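Local coordinates for basic membrane lipoprotein (Brucella melitensis biovar Abortus, PDB 3S99), which binds adenine and probably other purines such as guanine, and may serve as the substrate-binding component of an ABC-type purine uptake system, at residues I32-P37 with G41-H46. Sequence-based numbering, arbitrary orientation.
With ADE (adenine), chain T.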
loop_
_atom_site.group_PDB
_atom_site.type_symbol
_atom_site.label_atom_id
_atom_site.label_comp_id
_atom_site.label_asym_id
_atom_site.label_seq_id
_atom_site.Cartn_x
_atom_site.Cartn_y
_atom_site.Cartn_z
ATOM N N ILE A 32 0.016 9.116 -13.899
ATOM C CA ILE A 32 0.968 9.946 -13.170
ATOM C C ILE A 32 1.556 9.123 -12.013
ATOM O O ILE A 32 0.796 8.649 -11.155
ATOM C CB ILE A 32 0.266 11.179 -12.586
ATOM C CG1 ILE A 32 -0.400 11.997 -13.702
ATOM C CG2 ILE A 32 1.286 12.042 -11.839
ATOM C CD1 ILE A 32 0.585 12.605 -14.693
ATOM N N TYR A 33 2.888 8.961 -11.980
ATOM C CA TYR A 33 3.538 8.194 -10.928
ATOM C C TYR A 33 4.365 9.144 -10.028
ATOM O O TYR A 33 5.001 10.046 -10.507
ATOM C CB TYR A 33 4.489 7.140 -11.487
ATOM C CG TYR A 33 3.910 6.144 -12.477
ATOM C CD1 TYR A 33 2.609 5.643 -12.341
ATOM C CD2 TYR A 33 4.686 5.658 -13.504
ATOM C CE1 TYR A 33 2.096 4.714 -13.255
ATOM C CE2 TYR A 33 4.172 4.707 -14.424
ATOM C CZ TYR A 33 2.889 4.243 -14.265
ATOM O OH TYR A 33 2.400 3.339 -15.155
ATOM N N ILE A 34 4.374 8.872 -8.732
ATOM C CA ILE A 34 5.161 9.644 -7.771
ATOM C C ILE A 34 6.645 9.193 -7.811
ATOM O O ILE A 34 7.531 9.946 -7.439
ATOM C CB ILE A 34 4.558 9.499 -6.351
ATOM C CG1 ILE A 34 5.233 10.453 -5.346
ATOM C CG2 ILE A 34 4.675 8.049 -5.845
ATOM C CD1 ILE A 34 4.588 11.769 -5.222
ATOM N N GLY A 35 6.912 7.980 -8.288
ATOM C CA GLY A 35 8.284 7.515 -8.478
ATOM C C GLY A 35 8.518 6.937 -9.865
ATOM O O GLY A 35 7.715 7.172 -10.797
ATOM N N PRO A 36 9.614 6.173 -10.021
ATOM C CA PRO A 36 9.909 5.505 -11.260
ATOM C C PRO A 36 9.475 4.054 -11.217
ATOM O O PRO A 36 9.530 3.449 -10.171
ATOM C CB PRO A 36 11.455 5.580 -11.336
ATOM C CG PRO A 36 11.906 5.649 -9.962
ATOM C CD PRO A 36 10.737 6.030 -9.079
ATOM N N PRO A 37 9.067 3.482 -12.359
ATOM C CA PRO A 37 8.868 2.039 -12.430
ATOM C C PRO A 37 10.085 1.238 -11.893
ATOM O O PRO A 37 9.926 0.167 -11.316
ATOM C CB PRO A 37 8.671 1.783 -13.916
ATOM C CG PRO A 37 8.126 3.078 -14.446
ATOM C CD PRO A 37 8.829 4.142 -13.656
ATOM N N GLY A 41 8.682 -1.606 -6.753
ATOM C CA GLY A 41 7.705 -1.663 -5.654
ATOM C C GLY A 41 6.418 -0.982 -6.089
ATOM O O GLY A 41 5.744 -1.448 -7.006
ATOM N N TRP A 42 6.108 0.144 -5.448
ATOM C CA TRP A 42 4.823 0.822 -5.605
ATOM C C TRP A 42 4.578 1.297 -7.014
ATOM O O TRP A 42 3.557 0.988 -7.595
ATOM C CB TRP A 42 4.761 2.041 -4.681
ATOM C CG TRP A 42 3.553 2.907 -4.909
ATOM C CD1 TRP A 42 3.457 4.030 -5.693
ATOM C CD2 TRP A 42 2.260 2.680 -4.363
ATOM N NE1 TRP A 42 2.167 4.548 -5.619
ATOM C CE2 TRP A 42 1.411 3.715 -4.830
ATOM C CE3 TRP A 42 1.744 1.722 -3.482
ATOM C CZ2 TRP A 42 0.057 3.805 -4.454
ATOM C CZ3 TRP A 42 0.381 1.780 -3.145
ATOM C CH2 TRP A 42 -0.442 2.820 -3.624
ATOM N N THR A 43 5.482 2.104 -7.568
ATOM C CA THR A 43 5.232 2.641 -8.912
ATOM C C THR A 43 5.324 1.511 -9.958
ATOM O O THR A 43 4.549 1.443 -10.928
ATOM C CB THR A 43 6.155 3.807 -9.236
ATOM O OG1 THR A 43 5.696 4.963 -8.508
ATOM C CG2 THR A 43 6.144 4.104 -10.756
ATOM N N TYR A 44 6.248 0.590 -9.722
ATOM C CA TYR A 44 6.428 -0.567 -10.594
ATOM C C TYR A 44 5.121 -1.372 -10.743
ATOM O O TYR A 44 4.751 -1.742 -11.844
ATOM C CB TYR A 44 7.520 -1.444 -10.006
ATOM C CG TYR A 44 7.721 -2.765 -10.689
ATOM C CD1 TYR A 44 8.344 -2.837 -11.932
ATOM C CD2 TYR A 44 7.333 -3.964 -10.073
ATOM C CE1 TYR A 44 8.569 -4.084 -12.560
ATOM C CE2 TYR A 44 7.550 -5.205 -10.692
ATOM C CZ TYR A 44 8.164 -5.252 -11.917
ATOM O OH TYR A 44 8.354 -6.443 -12.540
ATOM N N GLN A 45 4.458 -1.662 -9.620
ATOM C CA GLN A 45 3.170 -2.359 -9.634
ATOM C C GLN A 45 2.109 -1.580 -10.404
ATOM O O GLN A 45 1.337 -2.158 -11.151
ATOM C CB GLN A 45 2.629 -2.578 -8.223
ATOM C CG GLN A 45 2.890 -3.885 -7.528
ATOM C CD GLN A 45 2.837 -5.151 -8.359
ATOM O OE1 GLN A 45 3.866 -5.627 -8.794
ATOM N NE2 GLN A 45 1.659 -5.724 -8.520
ATOM N N HIS A 46 2.057 -0.258 -10.228
ATOM C CA HIS A 46 1.179 0.537 -11.091
ATOM C C HIS A 46 1.497 0.362 -12.571
ATOM O O HIS A 46 0.592 0.176 -13.389
ATOM C CB HIS A 46 1.164 2.007 -10.680
ATOM C CG HIS A 46 0.394 2.269 -9.427
ATOM N ND1 HIS A 46 -0.991 2.177 -9.365
ATOM C CD2 HIS A 46 0.809 2.631 -8.188
ATOM C CE1 HIS A 46 -1.381 2.490 -8.144
ATOM N NE2 HIS A 46 -0.312 2.748 -7.403
HETATM N N9 ADE T . -0.141 6.832 -2.001
HETATM C C8 ADE T . -0.809 5.997 -1.132
HETATM N N7 ADE T . -0.112 4.972 -0.706
HETATM C C5 ADE T . 1.098 5.205 -1.370
HETATM C C6 ADE T . 2.253 4.474 -1.332
HETATM N N6 ADE T . 2.241 3.360 -0.584
HETATM N N1 ADE T . 3.317 4.908 -2.083
HETATM C C2 ADE T . 3.188 6.037 -2.802
HETATM N N3 ADE T . 2.121 6.829 -2.914
HETATM C C4 ADE T . 1.116 6.330 -2.158
HETATM O O HOH W 1 3.115 6.297 -8.112
#
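Thr43 turns its two branches to different parts of the 32-37 loop. With chi1 at -75°, OG1 lies beside the backbone N and anti to the carbonyl carbon, which leaves the methyl CG2 anti to the N. CG2 approaches the Tyr33 ring obliquely at CB, CG and CD2, 3.5 Å from Tyr33 CD2, and also presses on the bond joining Pro36 to Pro37, 3.4 Å from Pro37 N. OG1 is turned toward the Ile34-Gly35 backbone and takes a hydrogen bond from a water (2.9 Å from Thr43 OG1), which in turn accepts one from Ile34 N at 2.9 Å. Farther along the Tyr33 ring, CE1 meets His46 CB at 3.9 Å, the two side chains running past each other in opposite directions, while the phenol OH is hydrogen-bonded to Asp47. The loop joins the first strand of the N-terminal parallel sheet, 27-32, to helix 42-57 in the Rossmann-like lobe of a periplasmic-binding-protein fold, and it delivers Trp42 and Ile34 to the purine pocket. The Trp42 indole lies with one face against adenine, whose N1 stands 3.3 Å above the indole plane; His46 NE2 backs the opposite face, the imidazole being held through ND1 by the Tyr259 hydroxyl. Indole NE1 is hydrogen-bonded to Thr93 O, which helps fix the ring's rotation. Ile34 CG2 also borders the pocket, 3.9 Å from adenine C2 and 4.2 Å from Trp42 CD1.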